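PDB 6FTH: extracellular solute-binding protein, family 1 from Bifidobacterium longum subsp. infantis, which probably binds human milk oligosaccharides outside the cell and hands them to an ABC transporter for uptake. Local coordinates for residues Lys123-Leu129 / Glu335-Asp339; Leu246-Lys252 / Trp491-Cys495; Leu371-Leu377 / Val388-Tyr393. All coordinates share one frame; numbering follows the deposited sequence.

Contact 1: residues Lys123-Leu129 / Glu335-Asp339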
loop_
_atom_site.group_PDB
_atom_site.type_symbol
_atom_site.label_atom_id
_atom_site.label_comp_id
_atom_site.label_asym_id
_atom_site.label_seq_id
_atom_site.Cartn_x
_atom_site.Cartn_y
_atom_site.Cartn_z
ATOM N N LYS A 123 7.460 -13.465 -12.177
ATOM C CA LYS A 123 6.922 -13.006 -10.897
ATOM C C LYS A 123 5.764 -13.903 -10.460
ATOM O O LYS A 123 4.600 -13.484 -10.452
ATOM C CB LYS A 123 6.485 -11.547 -11.020
ATOM C CG LYS A 123 7.671 -10.642 -11.388
ATOM C CD LYS A 123 7.303 -9.176 -11.513
ATOM C CE LYS A 123 8.554 -8.340 -11.793
ATOM N NZ LYS A 123 9.417 -8.239 -10.595
ATOM N N PRO A 124 6.060 -15.140 -10.040
ATOM C CA PRO A 124 4.982 -16.087 -9.705
ATOM C C PRO A 124 4.033 -15.622 -8.615
ATOM O O PRO A 124 2.865 -16.039 -8.611
ATOM C CB PRO A 124 5.745 -17.352 -9.287
ATOM C CG PRO A 124 7.144 -16.903 -8.995
ATOM C CD PRO A 124 7.391 -15.745 -9.911
ATOM N N ASP A 125 4.482 -14.775 -7.685
ATOM C CA ASP A 125 3.616 -14.336 -6.605
ATOM C C ASP A 125 2.567 -13.364 -7.105
ATOM O O ASP A 125 1.562 -13.146 -6.419
ATOM C CB ASP A 125 4.425 -13.680 -5.479
ATOM C CG ASP A 125 5.034 -14.691 -4.523
ATOM O OD1 ASP A 125 4.908 -15.910 -4.773
ATOM O OD2 ASP A 125 5.633 -14.261 -3.518
ATOM N N ALA A 126 2.800 -12.751 -8.271
ATOM C CA ALA A 126 1.767 -11.909 -8.863
ATOM C C ALA A 126 0.595 -12.759 -9.319
ATOM O O ALA A 126 -0.564 -12.396 -9.096
ATOM C CB ALA A 126 2.340 -11.099 -10.031
ATOM N N GLN A 127 0.873 -13.911 -9.927
ATOM C CA GLN A 127 -0.213 -14.804 -10.318
ATOM C C GLN A 127 -0.988 -15.278 -9.095
ATOM O O GLN A 127 -2.220 -15.341 -9.115
ATOM C CB GLN A 127 0.337 -15.992 -11.095
ATOM C CG GLN A 127 -0.730 -16.978 -11.500
ATOM C CD GLN A 127 -0.219 -18.044 -12.459
ATOM O OE1 GLN A 127 0.982 -18.323 -12.520
ATOM N NE2 GLN A 127 -1.134 -18.649 -13.203
ATOM N N LYS A 128 -0.283 -15.608 -8.013
ATOM C CA LYS A 128 -0.986 -16.035 -6.804
ATOM C C LYS A 128 -1.924 -14.955 -6.283
ATOM O O LYS A 128 -2.975 -15.262 -5.710
ATOM C CB LYS A 128 0.021 -16.361 -5.713
ATOM C CG LYS A 128 0.866 -17.577 -6.022
ATOM C CD LYS A 128 1.694 -17.960 -4.810
ATOM C CE LYS A 128 2.447 -19.245 -5.040
ATOM N NZ LYS A 128 3.238 -19.564 -3.815
ATOM N N LEU A 129 -1.547 -13.693 -6.446
ATOM C CA LEU A 129 -2.326 -12.604 -5.884
ATOM C C LEU A 129 -3.755 -12.600 -6.393
ATOM O O LEU A 129 -4.662 -12.184 -5.663
ATOM C CB LEU A 129 -1.642 -11.279 -6.218
ATOM C CG LEU A 129 -2.137 -10.025 -5.507
ATOM C CD1 LEU A 129 -1.914 -10.117 -3.989
ATOM C CD2 LEU A 129 -1.433 -8.783 -6.089
ATOM N N GLU A 335 4.851 -3.420 -4.798
ATOM C CA GLU A 335 5.072 -3.689 -6.214
ATOM C C GLU A 335 3.786 -4.036 -6.975
ATOM O O GLU A 335 3.592 -3.544 -8.099
ATOM C CB GLU A 335 6.096 -4.823 -6.372
ATOM C CG GLU A 335 6.480 -5.082 -7.830
ATOM C CD GLU A 335 7.473 -6.168 -8.035
ATOM O OE1 GLU A 335 8.105 -6.636 -7.061
ATOM O OE2 GLU A 335 7.618 -6.562 -9.205
ATOM N N PHE A 336 2.906 -4.863 -6.395
ATOM C CA PHE A 336 1.770 -5.460 -7.088
ATOM C C PHE A 336 0.439 -4.846 -6.673
ATOM O O PHE A 336 0.232 -4.458 -5.523
ATOM C CB PHE A 336 1.651 -6.957 -6.780
ATOM C CG PHE A 336 2.867 -7.768 -7.129
ATOM C CD1 PHE A 336 3.538 -7.593 -8.319
ATOM C CD2 PHE A 336 3.338 -8.720 -6.256
ATOM C CE1 PHE A 336 4.667 -8.360 -8.630
ATOM C CE2 PHE A 336 4.465 -9.476 -6.566
ATOM C CZ PHE A 336 5.133 -9.277 -7.740
ATOM N N GLU A 337 -0.492 -4.823 -7.629
ATOM C CA GLU A 337 -1.889 -4.492 -7.395
ATOM C C GLU A 337 -2.733 -5.568 -8.060
ATOM O O GLU A 337 -2.343 -6.138 -9.079
ATOM C CB GLU A 337 -2.237 -3.096 -7.959
ATOM C CG GLU A 337 -1.470 -1.949 -7.296
ATOM C CD GLU A 337 -1.903 -1.700 -5.846
ATOM O OE1 GLU A 337 -3.050 -2.039 -5.470
ATOM O OE2 GLU A 337 -1.080 -1.158 -5.083
ATOM N N ALA A 338 -3.898 -5.853 -7.474
ATOM C CA ALA A 338 -4.650 -7.056 -7.818
ATOM C C ALA A 338 -5.892 -6.824 -8.672
ATOM O O ALA A 338 -6.615 -7.786 -8.940
ATOM C CB ALA A 338 -5.080 -7.761 -6.538
ATOM N N ASP A 339 -6.149 -5.596 -9.122
ATOM C CA ASP A 339 -7.425 -5.232 -9.723
ATOM C C ASP A 339 -7.271 -4.667 -11.132
ATOM O O ASP A 339 -7.986 -3.747 -11.517
ATOM C CB ASP A 339 -8.141 -4.202 -8.850
ATOM C CG ASP A 339 -7.435 -2.861 -8.815
ATOM O OD1 ASP A 339 -6.187 -2.806 -8.864
ATOM O OD2 ASP A 339 -8.122 -1.831 -8.729
HETATM O O HOH W 1 9.232 -9.043 -7.639
#
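Glu335 and Lys123 open the contact with a salt bridge. Glu335 CG lies anti to the backbone N (chi1 -175°) and the chain runs on extended, carrying the carboxylate to the ammonium group; OE2 takes Lys123 NZ at 2.8 Å on its syn lone pair. Water 1 accepts from Lys123 NZ and donates to Glu335 OE1 at 2.7 Å, closing a small ring around the pair. Both ends have further partners: Ser143 hydrogen-bonds the same OE2, and Asp415 forms a second salt bridge to Lys123. With two carboxylates beside it, the lysine probably stays charged.

Phe336 comes next and reaches for the helix. Ala126 CB sits over one face of its ring in a CH-pi contact, 4.0 Å from the centroid and 16° off the normal, while Glu335 CB lies over the opposite face. Lys123 CD meets the ring edge at CE1, 4.0 Å away and near the ring plane. At the root of the ring, Leu129 CD2 rests on Phe336 CB at 3.7 Å. Glu337 sets its CB away from the helix, and Ala338, where the chain turns a corner, puts its CB 3.8 Å from the same Leu129 CD2.

Helix 124-130 thus packs on strand 336-337, whose antiparallel partner is strand 140-143: a helix laid against a two-stranded sheet within the alpha/beta architecture of a periplasmic-binding-protein-like fold.

Contact 2: residues Leu246-Lys252 / Trp491-Cys495; sequences LTSDEYK and WDAYC
Trp491 and Lys252 both hold CG anti to the backbone N (chi1 180° in each), which sends the indole and the lysine chain each toward the neighbouring helix. A bend at chi3 of Lys252 (48°) then folds its end over the indole. CD lies above the five-membered ring, 3.8 Å from the centroid, and NZ follows over the same face at 3.7 Å from that centroid, so one face receives a CH-pi contact and a cation-pi contact together. The opposite face is backed from within its own helix by Tyr494 CD2 and Cys495 SG.

The far rim of the indole leans on backbone: Trp491 CZ2 comes within 3.3 Å of Ser248 O. At the pyrrole edge, in the ring plane, water 2 accepts from Trp491 NE1 at 3.1 Å and donates to Thr247 O and Asp249 OD1, tying the indole to the start of helix 249-263. Ser248 caps that helix, its OG shared between Tyr251 N, at 3.0 Å, and Phe245 O.

Tyr494 OH donates to Leu246 O at 2.8 Å, tilted 29° from the carbonyl plane, and Trp481 meets the Tyr494 ring edge-to-face. Cys495 SG packs against Thr247 CB at 3.7 Å.

The Lys252 ammonium is probably stabilised by the indole face rather than by an ion pair within the two segments. Asp249, which shares water 2 with NE1, also puts its carboxylate near the ammonium and may add electrostatic balance. One direct bond, from the tyrosine hydroxyl, and one water link through NE1 probably help set how helix 487-500 sits on the turn before helix 249-263.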
loop_
_atom_site.group_PDB
_atom_site.type_symbol
_atom_site.label_atom_id
_atom_site.label_comp_id
_atom_site.label_asym_id
_atom_site.label_seq_id
_atom_site.Cartn_x
_atom_site.Cartn_y
_atom_site.Cartn_z
ATOM N N LEU A 246 -4.933 -7.549 18.089
ATOM C CA LEU A 246 -5.844 -6.613 18.735
ATOM C C LEU A 246 -5.996 -6.896 20.215
ATOM O O LEU A 246 -6.360 -5.990 20.966
ATOM C CB LEU A 246 -7.216 -6.680 18.066
ATOM C CG LEU A 246 -7.266 -6.251 16.607
ATOM C CD1 LEU A 246 -8.676 -6.457 16.049
ATOM C CD2 LEU A 246 -6.845 -4.798 16.428
ATOM N N THR A 247 -5.732 -8.129 20.652
ATOM C CA THR A 247 -5.826 -8.523 22.054
ATOM C C THR A 247 -4.475 -8.946 22.621
ATOM O O THR A 247 -4.411 -9.619 23.659
ATOM C CB THR A 247 -6.857 -9.652 22.231
ATOM O OG1 THR A 247 -6.469 -10.768 21.426
ATOM C CG2 THR A 247 -8.228 -9.193 21.818
ATOM N N SER A 248 -3.384 -8.551 21.970
ATOM C CA SER A 248 -2.055 -8.975 22.381
ATOM C C SER A 248 -1.461 -8.019 23.412
ATOM O O SER A 248 -1.734 -6.818 23.399
ATOM C CB SER A 248 -1.114 -9.043 21.179
ATOM O OG SER A 248 -0.861 -7.760 20.641
ATOM N N ASP A 249 -0.611 -8.562 24.280
ATOM C CA ASP A 249 0.167 -7.722 25.182
ATOM C C ASP A 249 1.001 -6.708 24.393
ATOM O O ASP A 249 1.193 -5.572 24.839
ATOM C CB ASP A 249 1.060 -8.600 26.052
ATOM C CG ASP A 249 0.270 -9.482 27.019
ATOM O OD1 ASP A 249 -0.841 -9.079 27.460
ATOM O OD2 ASP A 249 0.788 -10.576 27.359
ATOM N N GLU A 250 1.472 -7.094 23.210
ATOM C CA GLU A 250 2.259 -6.183 22.385
ATOM C C GLU A 250 1.475 -4.923 22.030
ATOM O O GLU A 250 2.003 -3.805 22.117
ATOM C CB GLU A 250 2.683 -6.896 21.116
ATOM C CG GLU A 250 3.732 -7.962 21.326
ATOM C CD GLU A 250 3.195 -9.373 21.609
ATOM O OE1 GLU A 250 2.037 -9.546 22.039
ATOM O OE2 GLU A 250 3.964 -10.333 21.382
ATOM N N TYR A 251 0.225 -5.091 21.580
ATOM C CA TYR A 251 -0.632 -3.949 21.251
ATOM C C TYR A 251 -0.884 -3.098 22.492
ATOM O O TYR A 251 -0.821 -1.862 22.450
ATOM C CB TYR A 251 -1.955 -4.477 20.662
ATOM C CG TYR A 251 -2.892 -3.472 20.012
ATOM C CD1 TYR A 251 -2.528 -2.808 18.855
ATOM C CD2 TYR A 251 -4.148 -3.237 20.530
ATOM C CE1 TYR A 251 -3.386 -1.897 18.243
ATOM C CE2 TYR A 251 -5.020 -2.343 19.924
ATOM C CZ TYR A 251 -4.629 -1.672 18.785
ATOM O OH TYR A 251 -5.449 -0.780 18.162
ATOM N N LYS A 252 -1.181 -3.746 23.615
ATOM C CA LYS A 252 -1.344 -3.015 24.868
ATOM C C LYS A 252 -0.106 -2.171 25.189
ATOM O O LYS A 252 -0.227 -1.009 25.588
ATOM C CB LYS A 252 -1.623 -4.000 26.008
ATOM C CG LYS A 252 -1.799 -3.309 27.377
ATOM C CD LYS A 252 -2.523 -4.135 28.461
ATOM C CE LYS A 252 -2.007 -5.535 28.606
ATOM N NZ LYS A 252 -2.707 -6.214 29.743
ATOM N N TRP A 491 -8.824 -3.338 29.859
ATOM C CA TRP A 491 -8.311 -4.254 28.840
ATOM C C TRP A 491 -9.071 -5.580 28.815
ATOM O O TRP A 491 -9.446 -6.069 27.746
ATOM C CB TRP A 491 -6.831 -4.491 29.106
ATOM C CG TRP A 491 -6.150 -5.416 28.158
ATOM C CD1 TRP A 491 -5.747 -6.673 28.425
ATOM C CD2 TRP A 491 -5.763 -5.149 26.796
ATOM N NE1 TRP A 491 -5.149 -7.224 27.327
ATOM C CE2 TRP A 491 -5.143 -6.303 26.310
ATOM C CE3 TRP A 491 -5.883 -4.041 25.952
ATOM C CZ2 TRP A 491 -4.626 -6.386 25.010
ATOM C CZ3 TRP A 491 -5.387 -4.126 24.674
ATOM C CH2 TRP A 491 -4.775 -5.295 24.209
ATOM N N ASP A 492 -9.295 -6.191 29.981
ATOM C CA ASP A 492 -9.978 -7.484 29.998
ATOM C C ASP A 492 -11.378 -7.385 29.393
ATOM O O ASP A 492 -11.778 -8.227 28.580
ATOM C CB ASP A 492 -10.025 -8.014 31.431
ATOM C CG ASP A 492 -10.764 -9.343 31.539
ATOM O OD1 ASP A 492 -10.223 -10.367 31.073
ATOM O OD2 ASP A 492 -11.886 -9.365 32.092
ATOM N N ALA A 493 -12.136 -6.349 29.747
ATOM C CA ALA A 493 -13.474 -6.228 29.185
ATOM C C ALA A 493 -13.412 -6.015 27.678
ATOM O O ALA A 493 -14.242 -6.539 26.932
ATOM C CB ALA A 493 -14.216 -5.076 29.860
ATOM N N TYR A 494 -12.439 -5.232 27.208
ATOM C CA TYR A 494 -12.313 -5.013 25.774
ATOM C C TYR A 494 -12.037 -6.322 25.039
ATOM O O TYR A 494 -12.643 -6.586 23.994
ATOM C CB TYR A 494 -11.211 -3.973 25.533
ATOM C CG TYR A 494 -10.439 -4.027 24.232
ATOM C CD1 TYR A 494 -10.875 -3.343 23.133
ATOM C CD2 TYR A 494 -9.221 -4.688 24.153
ATOM C CE1 TYR A 494 -10.162 -3.352 21.960
ATOM C CE2 TYR A 494 -8.489 -4.707 22.984
ATOM C CZ TYR A 494 -8.963 -4.035 21.898
ATOM O OH TYR A 494 -8.268 -4.016 20.717
ATOM N N CYS A 495 -11.133 -7.147 25.579
ATOM C CA CYS A 495 -10.791 -8.413 24.937
ATOM C C CYS A 495 -12.016 -9.317 24.865
ATOM O O CYS A 495 -12.298 -9.918 23.826
ATOM C CB CYS A 495 -9.653 -9.098 25.694
ATOM S SG CYS A 495 -8.035 -8.291 25.486
HETATM O O HOH W 2 -3.379 -9.602 26.430
#

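Contact 3: residues Leu371-Leu377 / Val388-Tyr393; sequences LGSFGNL and VDEDKY
Asp389 N donates to Leu377 O at 2.8 Å in a straight bond, 168° at the hydrogen and nearly in line with the carbonyl. Val388 CA adds a CA-H...O contact to the same oxygen at 3.3 Å, so Leu377 O is held by two neighbouring groups of the other segment. The second strong bond runs from Lys392 NZ to Asn376 O, also 2.8 Å, but the ammonium comes from above the carbonyl plane, 39° out of it. Lys392 has CG anti to the backbone N (chi1 -167°) and every later torsion extended, a straight arm leading from the helix to the loop; Asn376 OD1 lies beside its CE at 3.5 Å. Successive carbonyls, of Asn376 and Leu377, are thus gripped by a side chain and a backbone amide of one helix start. That start is itself capped: Asp389 OD1 accepts from Lys392 N, which meets it from above the carboxylate plane.

Around these bonds the Leu377 side chain wedges between Lys392 and Tyr393. Its CD2 presses on the aliphatic part of the lysine, 3.5 Å from Lys392 CG, tighter than ordinary van der Waals contact, while CD1 meets Tyr393 CD2 at 3.9 Å, the two side chains crossing at about a right angle. Phe402 and Pro403 also touch Leu377, and Phe402 packs edge-to-face with Tyr393. Deeper in, Leu371 CD1 touches Val388 CG2 at 3.9 Å, with Ile419 of strand 418-420 against both residues.

Strands 378-382 and 385-388 fill most of the short span between the segments. The contact is consistent with the base of a beta hairpin, closed where the loop after helix 363-371 meets an N-capped helix.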
loop_
_atom_site.group_PDB
_atom_site.type_symbol
_atom_site.label_atom_id
_atom_site.label_comp_id
_atom_site.label_asym_id
_atom_site.label_seq_id
_atom_site.Cartn_x
_atom_site.Cartn_y
_atom_site.Cartn_z
ATOM N N LEU A 371 4.861 5.415 -17.600
ATOM C CA LEU A 371 5.665 6.629 -17.736
ATOM C C LEU A 371 5.175 7.581 -18.819
ATOM O O LEU A 371 5.791 8.637 -19.013
ATOM C CB LEU A 371 7.121 6.243 -18.048
ATOM C CG LEU A 371 7.777 5.329 -17.006
ATOM C CD1 LEU A 371 9.172 4.887 -17.451
ATOM C CD2 LEU A 371 7.834 6.004 -15.659
ATOM N N GLY A 372 4.124 7.233 -19.539
ATOM C CA GLY A 372 3.624 8.033 -20.643
ATOM C C GLY A 372 4.234 7.631 -21.979
ATOM O O GLY A 372 5.168 6.833 -22.070
ATOM N N SER A 373 3.693 8.222 -23.040
ATOM C CA SER A 373 4.080 7.849 -24.396
ATOM C C SER A 373 5.560 8.118 -24.653
ATOM O O SER A 373 6.129 9.100 -24.169
ATOM C CB SER A 373 3.253 8.668 -25.385
ATOM O OG SER A 373 1.860 8.488 -25.174
ATOM N N PHE A 374 6.181 7.227 -25.431
ATOM C CA PHE A 374 7.545 7.449 -25.901
ATOM C C PHE A 374 7.632 8.780 -26.641
ATOM O O PHE A 374 6.753 9.131 -27.434
ATOM C CB PHE A 374 7.956 6.310 -26.839
ATOM C CG PHE A 374 8.110 4.970 -26.155
ATOM C CD1 PHE A 374 8.722 4.861 -24.923
ATOM C CD2 PHE A 374 7.626 3.828 -26.762
ATOM C CE1 PHE A 374 8.862 3.628 -24.318
ATOM C CE2 PHE A 374 7.752 2.601 -26.174
ATOM C CZ PHE A 374 8.366 2.491 -24.949
ATOM N N GLY A 375 8.689 9.532 -26.356
ATOM C CA GLY A 375 8.884 10.840 -26.952
ATOM C C GLY A 375 8.187 11.976 -26.251
ATOM O O GLY A 375 8.434 13.140 -26.594
ATOM N N ASN A 376 7.310 11.692 -25.295
ATOM C CA ASN A 376 6.687 12.744 -24.512
ATOM C C ASN A 376 7.518 12.942 -23.251
ATOM O O ASN A 376 8.352 13.850 -23.197
ATOM C CB ASN A 376 5.216 12.388 -24.246
ATOM C CG ASN A 376 4.466 13.479 -23.523
ATOM O OD1 ASN A 376 5.059 14.302 -22.819
ATOM N ND2 ASN A 376 3.142 13.473 -23.663
ATOM N N LEU A 377 7.360 12.055 -22.258
ATOM C CA LEU A 377 8.148 12.115 -21.036
ATOM C C LEU A 377 9.275 11.102 -20.993
ATOM O O LEU A 377 10.151 11.224 -20.137
ATOM C CB LEU A 377 7.279 11.825 -19.801
ATOM C CG LEU A 377 6.026 12.657 -19.616
ATOM C CD1 LEU A 377 5.355 12.255 -18.301
ATOM C CD2 LEU A 377 6.396 14.129 -19.608
ATOM N N VAL A 388 13.436 9.028 -18.250
ATOM C CA VAL A 388 12.357 9.972 -18.000
ATOM C C VAL A 388 12.924 11.389 -17.934
ATOM O O VAL A 388 13.949 11.643 -17.284
ATOM C CB VAL A 388 11.636 9.624 -16.688
ATOM C CG1 VAL A 388 10.516 10.650 -16.381
ATOM C CG2 VAL A 388 11.069 8.223 -16.743
ATOM N N ASP A 389 12.241 12.321 -18.594
ATOM C CA ASP A 389 12.512 13.745 -18.417
ATOM C C ASP A 389 11.835 14.144 -17.112
ATOM O O ASP A 389 10.617 14.332 -17.060
ATOM C CB ASP A 389 11.944 14.514 -19.604
ATOM C CG ASP A 389 12.283 15.989 -19.572
ATOM O OD1 ASP A 389 12.423 16.553 -18.473
ATOM O OD2 ASP A 389 12.389 16.589 -20.670
ATOM N N GLU A 390 12.620 14.226 -16.042
ATOM C CA GLU A 390 12.067 14.354 -14.697
ATOM C C GLU A 390 11.284 15.644 -14.517
ATOM O O GLU A 390 10.193 15.636 -13.928
ATOM C CB GLU A 390 13.191 14.262 -13.670
ATOM C CG GLU A 390 13.867 12.899 -13.649
ATOM C CD GLU A 390 15.133 12.877 -12.851
ATOM O OE1 GLU A 390 15.250 13.660 -11.885
ATOM O OE2 GLU A 390 16.009 12.053 -13.202
ATOM N N ASP A 391 11.822 16.771 -15.001
ATOM C CA ASP A 391 11.119 18.035 -14.819
ATOM C C ASP A 391 9.833 18.070 -15.623
ATOM O O ASP A 391 8.825 18.633 -15.177
ATOM C CB ASP A 391 12.020 19.200 -15.219
ATOM C CG ASP A 391 13.173 19.389 -14.271
ATOM O OD1 ASP A 391 13.105 18.867 -13.127
ATOM O OD2 ASP A 391 14.145 20.073 -14.659
ATOM N N LYS A 392 9.850 17.485 -16.812
ATOM C CA LYS A 392 8.655 17.458 -17.647
ATOM C C LYS A 392 7.582 16.566 -17.034
ATOM O O LYS A 392 6.386 16.878 -17.090
ATOM C CB LYS A 392 9.021 16.964 -19.040
ATOM C CG LYS A 392 7.927 17.198 -20.079
ATOM C CD LYS A 392 8.425 16.884 -21.486
ATOM C CE LYS A 392 7.320 16.984 -22.532
ATOM N NZ LYS A 392 7.800 16.523 -23.888
ATOM N N TYR A 393 8.001 15.451 -16.441
ATOM C CA TYR A 393 7.080 14.554 -15.748
ATOM C C TYR A 393 6.365 15.279 -14.613
ATOM O O TYR A 393 5.138 15.220 -14.498
ATOM C CB TYR A 393 7.897 13.362 -15.233
ATOM C CG TYR A 393 7.161 12.284 -14.483
ATOM C CD1 TYR A 393 6.623 12.523 -13.230
ATOM C CD2 TYR A 393 7.059 11.002 -15.020
ATOM C CE1 TYR A 393 5.966 11.529 -12.544
ATOM C CE2 TYR A 393 6.412 9.991 -14.332
ATOM C CZ TYR A 393 5.873 10.268 -13.098
ATOM O OH TYR A 393 5.206 9.292 -12.389
#

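All three contacts are partly buried, but contact 1 lies nearest the middle, its centre about 13 Å from the centre of the chain, whereas contacts 2 and 3 have theirs about 26 and 25 Å from it, on opposite sides and about 50 Å apart. No two share a helix or strand. Contacts 1 and 2 join segments more than 200 residues apart and cross along the chain; contact 3 is a local closure nested inside the span of contact 2. A lysine serves each differently: in an ion pair in contact 1, over an aromatic face in contact 2, and on a backbone carbonyl in contact 3. N-caps mark the two outer sites.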